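Long-range contacts in transcriptional regulator, LYSR family (Neisseria meningitidis, PDB 4AB5), which probably switches genes of methionine biosynthesis on or off as a MetR-like, DNA-binding LysR-family regulator, represented here by its regulatory domain: residues Phe74-Met82 with Ile205-Leu216; Ala100-Leu108 with Leu120-Ile130. One frame throughout, in Å; residues are numbered along the deposited sequence.

Contact 1: Phe74-Met82 with Ile205-Leu216; sequences FQPLFAYEM and IRERGFADLPGL
The F78 ring packs between L216 and the side chains of I205 and F210. L216 lays CD1 over one face of the ring, 3.9 Å from its centroid and 22° off the ring normal, a CH-pi contact, while L77 CB of its own strand lies over the opposite face, toward the rim. The ring is also turned edge-on to the face of F210: the planes stand at 89° with the centroids 6.0 Å apart, a T-shaped pair. I205 closes the far rim, with CG2 3.7 Å from F78 CE2 and its carbonyl O in the ring plane at the edge. With chi1 at 37°, F78 CG sits between the backbone N and the carbonyl carbon, and this brings the ring down onto the helix.

Beside this apolar patch R206 lies across the strand. Its aliphatic part passes the carbonyl of L77, and a bend at chi3 brings the guanidinium round; NH1 donates to P76 O at 2.9 Å, with that oxygen lying somewhat out of the guanidinium plane. NH2 adds a weak bond of 3.3 Å to Q75 OE1.

The strand is part of 72-86, one of the long connections between the two subdomains of the type 2 periplasmic-binding-protein fold used by LysR regulatory domains. A classic beta bulge at L77 and F78, both facing L184 of strand 171-189, interrupts its regular pairing here.

Past the helix, L216 sets CD2 at the edge of the Y80 ring, 3.5 Å from CD2 of Y80, and its CA-H points to A79 O. A water donates to P214 O at 2.7 Å and, weakly, to E81 OE1. Behind the first shell, W22 of helix 20-33 meets F78 edge-to-face and also touches I205, and W159 pairs edge-to-face with Y80.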
loop_
_atom_site.group_PDB
_atom_site.type_symbol
_atom_site.label_atom_id
_atom_site.label_comp_id
_atom_site.label_asym_id
_atom_site.label_seq_id
_atom_site.Cartn_x
_atom_site.Cartn_y
_atom_site.Cartn_z
ATOM N N PHE B 74 -1.535 -28.010 3.566
ATOM C CA PHE B 74 -2.255 -26.938 2.888
ATOM C C PHE B 74 -3.711 -26.932 3.231
ATOM O O PHE B 74 -4.333 -27.992 3.374
ATOM C CB PHE B 74 -2.087 -27.035 1.363
ATOM C CG PHE B 74 -0.673 -26.796 0.922
ATOM C CD1 PHE B 74 -0.190 -25.499 0.752
ATOM C CD2 PHE B 74 0.186 -27.863 0.685
ATOM C CE1 PHE B 74 1.131 -25.276 0.355
ATOM C CE2 PHE B 74 1.501 -27.644 0.274
ATOM C CZ PHE B 74 1.968 -26.355 0.108
ATOM N N GLN B 75 -4.259 -25.721 3.329
ATOM C CA GLN B 75 -5.654 -25.484 3.632
ATOM C C GLN B 75 -6.197 -24.524 2.575
ATOM O O GLN B 75 -5.670 -23.408 2.450
ATOM C CB GLN B 75 -5.794 -24.895 5.042
ATOM C CG GLN B 75 -7.193 -25.029 5.625
ATOM C CD GLN B 75 -7.267 -24.753 7.109
ATOM O OE1 GLN B 75 -8.348 -24.749 7.689
ATOM N NE2 GLN B 75 -6.186 -24.269 7.719
ATOM N N PRO B 76 -7.205 -24.933 1.769
ATOM C CA PRO B 76 -7.748 -24.001 0.764
ATOM C C PRO B 76 -8.441 -22.796 1.394
ATOM O O PRO B 76 -9.130 -22.929 2.410
ATOM C CB PRO B 76 -8.741 -24.857 -0.019
ATOM C CG PRO B 76 -9.121 -25.958 0.906
ATOM C CD PRO B 76 -7.923 -26.224 1.756
ATOM N N LEU B 77 -8.225 -21.618 0.816
ATOM C CA LEU B 77 -8.891 -20.411 1.281
ATOM C C LEU B 77 -10.010 -20.103 0.292
ATOM O O LEU B 77 -11.178 -20.379 0.589
ATOM C CB LEU B 77 -7.915 -19.225 1.445
ATOM C CG LEU B 77 -6.835 -19.363 2.529
ATOM C CD1 LEU B 77 -5.832 -18.228 2.445
ATOM C CD2 LEU B 77 -7.444 -19.493 3.941
ATOM N N PHE B 78 -9.646 -19.616 -0.911
ATOM C CA PHE B 78 -10.581 -19.258 -1.979
ATOM C C PHE B 78 -9.884 -19.002 -3.308
ATOM O O PHE B 78 -8.695 -18.673 -3.338
ATOM C CB PHE B 78 -11.411 -18.006 -1.598
ATOM C CG PHE B 78 -10.676 -16.931 -0.821
ATOM C CD1 PHE B 78 -9.730 -16.117 -1.443
ATOM C CD2 PHE B 78 -10.938 -16.726 0.531
ATOM C CE1 PHE B 78 -9.052 -15.128 -0.724
ATOM C CE2 PHE B 78 -10.264 -15.732 1.248
ATOM C CZ PHE B 78 -9.321 -14.945 0.618
ATOM N N ALA B 79 -10.659 -19.107 -4.406
ATOM C CA ALA B 79 -10.222 -18.820 -5.776
ATOM C C ALA B 79 -10.976 -17.575 -6.286
ATOM O O ALA B 79 -12.074 -17.273 -5.805
ATOM C CB ALA B 79 -10.493 -20.011 -6.686
ATOM N N TYR B 80 -10.372 -16.847 -7.235
ATOM C CA TYR B 80 -10.959 -15.650 -7.852
ATOM C C TYR B 80 -10.359 -15.384 -9.223
ATOM O O TYR B 80 -9.249 -15.845 -9.509
ATOM C CB TYR B 80 -10.856 -14.393 -6.949
ATOM C CG TYR B 80 -9.467 -14.085 -6.424
ATOM C CD1 TYR B 80 -8.522 -13.451 -7.221
ATOM C CD2 TYR B 80 -9.112 -14.390 -5.111
ATOM C CE1 TYR B 80 -7.242 -13.172 -6.745
ATOM C CE2 TYR B 80 -7.846 -14.079 -4.612
ATOM C CZ TYR B 80 -6.910 -13.475 -5.436
ATOM O OH TYR B 80 -5.651 -13.171 -4.973
ATOM N N GLU B 81 -11.086 -14.615 -10.064
ATOM C CA GLU B 81 -10.642 -14.253 -11.403
ATOM C C GLU B 81 -9.741 -13.033 -11.442
ATOM O O GLU B 81 -9.998 -12.028 -10.768
ATOM C CB GLU B 81 -11.803 -14.157 -12.427
ATOM C CG GLU B 81 -12.893 -13.127 -12.142
ATOM C CD GLU B 81 -14.023 -13.527 -11.205
ATOM O OE1 GLU B 81 -13.758 -13.728 -9.997
ATOM O OE2 GLU B 81 -15.191 -13.528 -11.660
HETATM N N MSE B 82 -8.653 -13.161 -12.212
HETATM C CA MSE B 82 -7.678 -12.116 -12.489
HETATM C C MSE B 82 -8.201 -11.426 -13.737
HETATM O O MSE B 82 -8.353 -12.059 -14.789
HETATM C CB MSE B 82 -6.277 -12.697 -12.746
HETATM C CG MSE B 82 -5.621 -13.277 -11.506
HETATM SE SE MSE B 82 -5.115 -11.932 -10.187
HETATM C CE MSE B 82 -3.720 -10.980 -11.228
ATOM N N ILE B 205 -10.343 -15.904 7.739
ATOM C CA ILE B 205 -9.985 -15.437 6.385
ATOM C C ILE B 205 -11.109 -15.807 5.390
ATOM O O ILE B 205 -11.517 -14.959 4.592
ATOM C CB ILE B 205 -8.605 -16.014 5.935
ATOM C CG1 ILE B 205 -7.411 -15.374 6.695
ATOM C CG2 ILE B 205 -8.413 -15.924 4.417
ATOM C CD1 ILE B 205 -6.021 -16.185 6.522
ATOM N N ARG B 206 -11.612 -17.069 5.459
ATOM C CA ARG B 206 -12.669 -17.580 4.582
ATOM C C ARG B 206 -14.023 -16.909 4.804
ATOM O O ARG B 206 -14.621 -16.446 3.833
ATOM C CB ARG B 206 -12.784 -19.110 4.654
ATOM C CG ARG B 206 -11.664 -19.847 3.932
ATOM C CD ARG B 206 -11.938 -21.345 3.818
ATOM N NE ARG B 206 -12.005 -22.000 5.123
ATOM C CZ ARG B 206 -10.973 -22.560 5.747
ATOM N NH1 ARG B 206 -9.776 -22.594 5.170
ATOM N NH2 ARG B 206 -11.134 -23.104 6.949
ATOM N N GLU B 207 -14.496 -16.824 6.066
ATOM C CA GLU B 207 -15.775 -16.176 6.398
ATOM C C GLU B 207 -15.767 -14.723 5.983
ATOM O O GLU B 207 -16.760 -14.252 5.436
ATOM C CB GLU B 207 -16.106 -16.277 7.898
ATOM C CG GLU B 207 -16.523 -17.665 8.359
ATOM C CD GLU B 207 -16.683 -17.862 9.859
ATOM O OE1 GLU B 207 -16.032 -17.136 10.649
ATOM O OE2 GLU B 207 -17.438 -18.786 10.241
ATOM N N ARG B 208 -14.641 -14.021 6.232
ATOM C CA ARG B 208 -14.468 -12.607 5.901
ATOM C C ARG B 208 -14.421 -12.369 4.407
ATOM O O ARG B 208 -15.080 -11.453 3.923
ATOM C CB ARG B 208 -13.228 -12.004 6.581
ATOM C CG ARG B 208 -13.429 -11.651 8.038
ATOM C CD ARG B 208 -12.333 -10.721 8.534
ATOM N NE ARG B 208 -12.844 -9.810 9.557
ATOM C CZ ARG B 208 -13.314 -8.589 9.315
ATOM N NH1 ARG B 208 -13.328 -8.110 8.079
ATOM N NH2 ARG B 208 -13.767 -7.838 10.308
ATOM N N GLY B 209 -13.640 -13.183 3.702
ATOM C CA GLY B 209 -13.480 -13.077 2.257
ATOM C C GLY B 209 -14.780 -13.313 1.521
ATOM O O GLY B 209 -15.201 -12.472 0.722
ATOM N N PHE B 210 -15.449 -14.436 1.820
ATOM C CA PHE B 210 -16.710 -14.801 1.175
ATOM C C PHE B 210 -17.866 -13.836 1.403
ATOM O O PHE B 210 -18.815 -13.816 0.611
ATOM C CB PHE B 210 -17.085 -16.254 1.491
ATOM C CG PHE B 210 -16.280 -17.254 0.690
ATOM C CD1 PHE B 210 -16.471 -17.386 -0.687
ATOM C CD2 PHE B 210 -15.343 -18.071 1.308
ATOM C CE1 PHE B 210 -15.735 -18.311 -1.425
ATOM C CE2 PHE B 210 -14.603 -18.993 0.566
ATOM C CZ PHE B 210 -14.803 -19.105 -0.797
ATOM N N ALA B 211 -17.772 -13.021 2.467
ATOM C CA ALA B 211 -18.785 -12.039 2.833
ATOM C C ALA B 211 -18.445 -10.633 2.335
ATOM O O ALA B 211 -19.352 -9.813 2.181
ATOM C CB ALA B 211 -18.967 -12.029 4.339
ATOM N N ASP B 212 -17.156 -10.357 2.073
ATOM C CA ASP B 212 -16.692 -9.027 1.671
ATOM C C ASP B 212 -16.197 -8.892 0.252
ATOM O O ASP B 212 -16.246 -7.786 -0.296
ATOM C CB ASP B 212 -15.640 -8.498 2.661
ATOM C CG ASP B 212 -16.174 -8.348 4.065
ATOM O OD1 ASP B 212 -17.368 -8.002 4.214
ATOM O OD2 ASP B 212 -15.406 -8.588 5.017
ATOM N N LEU B 213 -15.710 -9.988 -0.347
ATOM C CA LEU B 213 -15.156 -9.949 -1.704
ATOM C C LEU B 213 -16.051 -10.609 -2.756
ATOM O O LEU B 213 -16.323 -11.808 -2.649
ATOM C CB LEU B 213 -13.750 -10.573 -1.739
ATOM C CG LEU B 213 -12.767 -10.198 -0.630
ATOM C CD1 LEU B 213 -11.488 -10.992 -0.764
ATOM C CD2 LEU B 213 -12.502 -8.689 -0.589
ATOM N N PRO B 214 -16.505 -9.869 -3.796
ATOM C CA PRO B 214 -17.342 -10.506 -4.820
ATOM C C PRO B 214 -16.514 -11.354 -5.777
ATOM O O PRO B 214 -15.337 -11.061 -5.993
ATOM C CB PRO B 214 -17.991 -9.314 -5.533
ATOM C CG PRO B 214 -16.998 -8.222 -5.416
ATOM C CD PRO B 214 -16.295 -8.433 -4.091
ATOM N N GLY B 215 -17.134 -12.391 -6.331
ATOM C CA GLY B 215 -16.513 -13.263 -7.322
ATOM C C GLY B 215 -15.592 -14.344 -6.795
ATOM O O GLY B 215 -14.804 -14.919 -7.559
ATOM N N LEU B 216 -15.687 -14.639 -5.499
ATOM C CA LEU B 216 -14.886 -15.694 -4.895
ATOM C C LEU B 216 -15.559 -17.043 -5.105
ATOM O O LEU B 216 -16.786 -17.128 -5.159
ATOM C CB LEU B 216 -14.681 -15.441 -3.401
ATOM C CG LEU B 216 -13.527 -14.557 -2.943
ATOM C CD1 LEU B 216 -13.372 -14.653 -1.485
ATOM C CD2 LEU B 216 -12.259 -14.766 -3.667
HETATM O O HOH W 1 -13.137 -11.618 -7.488
#

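Contact 2: Ala100-Leu108 with Leu120-Ile130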
loop_
_atom_site.group_PDB
_atom_site.type_symbol
_atom_site.label_atom_id
_atom_site.label_comp_id
_atom_site.label_asym_id
_atom_site.label_seq_id
_atom_site.Cartn_x
_atom_site.Cartn_y
_atom_site.Cartn_z
ATOM N N ALA B 100 -3.005 -13.712 -25.033
ATOM C CA ALA B 100 -1.620 -13.476 -24.600
ATOM C C ALA B 100 -0.904 -12.473 -25.536
ATOM O O ALA B 100 -0.202 -11.575 -25.060
ATOM C CB ALA B 100 -0.859 -14.792 -24.559
ATOM N N GLU B 101 -1.157 -12.591 -26.859
ATOM C CA GLU B 101 -0.620 -11.741 -27.930
ATOM C C GLU B 101 -1.050 -10.263 -27.839
ATOM O O GLU B 101 -0.348 -9.401 -28.370
ATOM C CB GLU B 101 -0.992 -12.318 -29.309
ATOM C CG GLU B 101 -0.235 -13.587 -29.699
ATOM C CD GLU B 101 -0.637 -14.903 -29.052
ATOM O OE1 GLU B 101 -1.699 -14.957 -28.387
ATOM O OE2 GLU B 101 0.120 -15.889 -29.215
ATOM N N ASP B 102 -2.189 -9.965 -27.167
ATOM C CA ASP B 102 -2.696 -8.593 -26.988
ATOM C C ASP B 102 -1.842 -7.759 -26.019
ATOM O O ASP B 102 -1.938 -6.530 -26.018
ATOM C CB ASP B 102 -4.181 -8.585 -26.574
ATOM C CG ASP B 102 -5.146 -9.096 -27.630
ATOM O OD1 ASP B 102 -4.936 -8.798 -28.827
ATOM O OD2 ASP B 102 -6.136 -9.753 -27.257
ATOM N N PHE B 103 -0.996 -8.435 -25.223
ATOM C CA PHE B 103 -0.077 -7.852 -24.253
ATOM C C PHE B 103 1.267 -7.445 -24.889
ATOM O O PHE B 103 1.977 -6.638 -24.293
ATOM C CB PHE B 103 0.171 -8.846 -23.102
ATOM C CG PHE B 103 -1.041 -9.168 -22.254
ATOM C CD1 PHE B 103 -1.912 -10.190 -22.616
ATOM C CD2 PHE B 103 -1.305 -8.453 -21.086
ATOM C CE1 PHE B 103 -3.035 -10.480 -21.836
ATOM C CE2 PHE B 103 -2.429 -8.742 -20.310
ATOM C CZ PHE B 103 -3.283 -9.754 -20.687
ATOM N N ILE B 104 1.609 -7.989 -26.086
ATOM C CA ILE B 104 2.869 -7.749 -26.811
ATOM C C ILE B 104 3.374 -6.287 -26.859
ATOM O O ILE B 104 4.489 -6.014 -26.415
ATOM C CB ILE B 104 2.964 -8.513 -28.173
ATOM C CG1 ILE B 104 3.106 -10.030 -27.940
ATOM C CG2 ILE B 104 4.128 -7.990 -29.057
ATOM C CD1 ILE B 104 2.875 -10.919 -29.145
ATOM N N GLY B 105 2.569 -5.379 -27.374
ATOM C CA GLY B 105 2.973 -3.979 -27.479
ATOM C C GLY B 105 2.900 -3.141 -26.214
ATOM O O GLY B 105 3.761 -2.291 -25.980
ATOM N N GLU B 106 1.856 -3.385 -25.405
ATOM C CA GLU B 106 1.456 -2.684 -24.191
ATOM C C GLU B 106 2.448 -2.737 -23.032
ATOM O O GLU B 106 3.103 -3.757 -22.830
ATOM C CB GLU B 106 0.090 -3.225 -23.724
ATOM C CG GLU B 106 -1.144 -2.527 -24.295
ATOM C CD GLU B 106 -1.446 -2.625 -25.773
ATOM O OE1 GLU B 106 -1.869 -3.717 -26.217
ATOM O OE2 GLU B 106 -1.396 -1.578 -26.458
ATOM N N THR B 107 2.492 -1.648 -22.225
ATOM C CA THR B 107 3.283 -1.533 -20.995
ATOM C C THR B 107 2.454 -2.229 -19.907
ATOM O O THR B 107 1.268 -1.936 -19.765
ATOM C CB THR B 107 3.570 -0.032 -20.669
ATOM O OG1 THR B 107 4.522 0.481 -21.601
ATOM C CG2 THR B 107 4.101 0.192 -19.252
ATOM N N LEU B 108 3.062 -3.156 -19.159
ATOM C CA LEU B 108 2.380 -3.881 -18.095
ATOM C C LEU B 108 2.728 -3.288 -16.722
ATOM O O LEU B 108 3.904 -3.184 -16.372
ATOM C CB LEU B 108 2.704 -5.397 -18.167
ATOM C CG LEU B 108 1.894 -6.353 -17.244
ATOM C CD1 LEU B 108 0.403 -6.361 -17.593
ATOM C CD2 LEU B 108 2.445 -7.754 -17.305
ATOM N N LEU B 120 -0.381 -13.726 -14.135
ATOM C CA LEU B 120 -0.430 -13.416 -15.571
ATOM C C LEU B 120 0.895 -13.764 -16.289
ATOM O O LEU B 120 0.846 -14.652 -17.139
ATOM C CB LEU B 120 -0.922 -11.979 -15.863
ATOM C CG LEU B 120 -0.662 -11.447 -17.294
ATOM C CD1 LEU B 120 -1.646 -12.011 -18.288
ATOM C CD2 LEU B 120 -0.699 -9.953 -17.324
ATOM N N PRO B 121 2.075 -13.181 -15.932
ATOM C CA PRO B 121 3.322 -13.587 -16.606
ATOM C C PRO B 121 3.634 -15.079 -16.520
ATOM O O PRO B 121 3.900 -15.697 -17.549
ATOM C CB PRO B 121 4.392 -12.737 -15.910
ATOM C CG PRO B 121 3.642 -11.522 -15.421
ATOM C CD PRO B 121 2.337 -12.092 -14.964
ATOM N N LYS B 122 3.554 -15.663 -15.314
ATOM C CA LYS B 122 3.844 -17.075 -15.054
ATOM C C LYS B 122 2.964 -18.075 -15.838
ATOM O O LYS B 122 3.501 -18.993 -16.470
ATOM C CB LYS B 122 3.818 -17.360 -13.532
ATOM C CG LYS B 122 3.938 -18.833 -13.134
ATOM C CD LYS B 122 4.348 -19.026 -11.680
ATOM C CE LYS B 122 3.175 -19.123 -10.740
ATOM N NZ LYS B 122 3.601 -19.433 -9.345
ATOM N N LYS B 123 1.632 -17.910 -15.765
ATOM C CA LYS B 123 0.662 -18.824 -16.373
ATOM C C LYS B 123 0.320 -18.561 -17.833
ATOM O O LYS B 123 -0.282 -19.433 -18.463
ATOM C CB LYS B 123 -0.647 -18.831 -15.556
ATOM C CG LYS B 123 -0.525 -19.390 -14.141
ATOM C CD LYS B 123 -1.689 -18.942 -13.280
ATOM C CE LYS B 123 -2.063 -19.996 -12.269
ATOM N NZ LYS B 123 -3.005 -19.472 -11.248
ATOM N N ILE B 124 0.619 -17.361 -18.361
ATOM C CA ILE B 124 0.188 -16.979 -19.711
ATOM C C ILE B 124 1.286 -16.447 -20.645
ATOM O O ILE B 124 1.411 -16.924 -21.773
ATOM C CB ILE B 124 -1.031 -15.989 -19.605
ATOM C CG1 ILE B 124 -2.123 -16.492 -18.589
ATOM C CG2 ILE B 124 -1.598 -15.559 -20.978
ATOM C CD1 ILE B 124 -3.615 -16.578 -19.034
ATOM N N LEU B 125 2.025 -15.433 -20.193
ATOM C CA LEU B 125 3.039 -14.696 -20.948
ATOM C C LEU B 125 4.355 -15.463 -21.125
ATOM O O LEU B 125 4.730 -15.739 -22.267
ATOM C CB LEU B 125 3.272 -13.324 -20.272
ATOM C CG LEU B 125 2.381 -12.112 -20.635
ATOM C CD1 LEU B 125 0.939 -12.485 -20.943
ATOM C CD2 LEU B 125 2.418 -11.084 -19.545
ATOM N N ILE B 126 5.057 -15.798 -20.009
ATOM C CA ILE B 126 6.331 -16.536 -20.012
ATOM C C ILE B 126 6.242 -17.803 -20.895
ATOM O O ILE B 126 7.078 -17.908 -21.800
ATOM C CB ILE B 126 6.902 -16.813 -18.584
ATOM C CG1 ILE B 126 7.228 -15.511 -17.818
ATOM C CG2 ILE B 126 8.099 -17.792 -18.597
ATOM C CD1 ILE B 126 7.231 -15.725 -16.405
ATOM N N PRO B 127 5.215 -18.705 -20.751
ATOM C CA PRO B 127 5.152 -19.892 -21.626
ATOM C C PRO B 127 4.987 -19.610 -23.111
ATOM O O PRO B 127 5.343 -20.462 -23.925
ATOM C CB PRO B 127 3.970 -20.697 -21.072
ATOM C CG PRO B 127 3.188 -19.767 -20.274
ATOM C CD PRO B 127 4.138 -18.754 -19.733
ATOM N N LYS B 128 4.458 -18.428 -23.468
ATOM C CA LYS B 128 4.280 -18.049 -24.863
ATOM C C LYS B 128 5.458 -17.208 -25.353
ATOM O O LYS B 128 5.498 -16.846 -26.531
ATOM C CB LYS B 128 2.941 -17.325 -25.067
ATOM C CG LYS B 128 1.759 -18.270 -25.174
ATOM C CD LYS B 128 0.746 -17.776 -26.178
ATOM C CE LYS B 128 -0.220 -18.868 -26.555
ATOM N NZ LYS B 128 -1.086 -18.462 -27.691
ATOM N N ASN B 129 6.440 -16.945 -24.461
ATOM C CA ASN B 129 7.643 -16.141 -24.716
ATOM C C ASN B 129 7.306 -14.644 -24.942
ATOM O O ASN B 129 7.925 -13.956 -25.772
ATOM C CB ASN B 129 8.514 -16.754 -25.835
ATOM C CG ASN B 129 9.928 -16.237 -25.905
ATOM O OD1 ASN B 129 10.660 -16.180 -24.908
ATOM N ND2 ASN B 129 10.347 -15.874 -27.109
ATOM N N ILE B 130 6.317 -14.144 -24.170
ATOM C CA ILE B 130 5.893 -12.750 -24.202
ATOM C C ILE B 130 6.396 -12.060 -22.923
ATOM O O ILE B 130 6.047 -12.467 -21.822
ATOM C CB ILE B 130 4.354 -12.620 -24.416
ATOM C CG1 ILE B 130 3.954 -13.119 -25.830
ATOM C CG2 ILE B 130 3.869 -11.178 -24.164
ATOM C CD1 ILE B 130 2.564 -13.691 -25.971
HETATM O O HOH W 2 -3.282 -16.982 -28.240
#
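K128 NZ makes two bonds: it donates to E101 OE2 at 3.2 Å, as part of a salt bridge, and to a water at 2.7 Å. The same water donates to E101 OE1, so both carboxylate oxygens are engaged, OE2 through its syn lone pair. The two side chains cross at about a right angle, and the bend of E101 at chi2 (76°) turns its carboxylate back toward the lysine.

K128 comes from a Schellman motif that ends helix 119-125. N129, at positive phi, is its C-prime residue; I130 N returns to L125 O and N129 N to I126 O. L125 O also accepts from K128 N. This turn brings I130 back against the helix-like turn of 100-105, where its CD1 rests 3.6 Å from A100 O and its side chain crosses that of I104 at about a right angle, CG1 to CG1. The methyl CB of A100 packs on CG2 of I124.

Deeper in, F103 presents one face to two leucines. L120 CD1 stands 4.1 Å from the ring centroid, a CH-pi contact, and L125 CD1 lies toward the CG end of the same face. L120 and I124 carry the packing on to L180 of strand 171-189, within the subdomain that contains the short parallel strands 108-110 and 134-136. L108, at the start of that small sheet, meets both leucines tip to tip: its CD1 is 3.8 Å from L120 CD2, and its CD2 is 4.0 Å from L125 CD2.

How the contacts relate
From the N terminus, the chain first reaches 74-82, on the long strand 72-86, whose partner 205-216 comes only near the C-terminal end. Contact 1 thus closes a loop of 122 residues, and contact 2, a short closure across 11 residues between 100-108 and 120-130, is nested wholly inside it. Contact 1 ties the crossing strand to the last helix, 196-212, and the tail after it; contact 2 packs the segment before strand 108-110 against helix 119-125. Their centres lie 26 Å apart and, with nearest atoms about 5 Å apart, they do not touch. Strand 171-189 borders both, pairing with 72-86 and receiving side chains from helix 119-125.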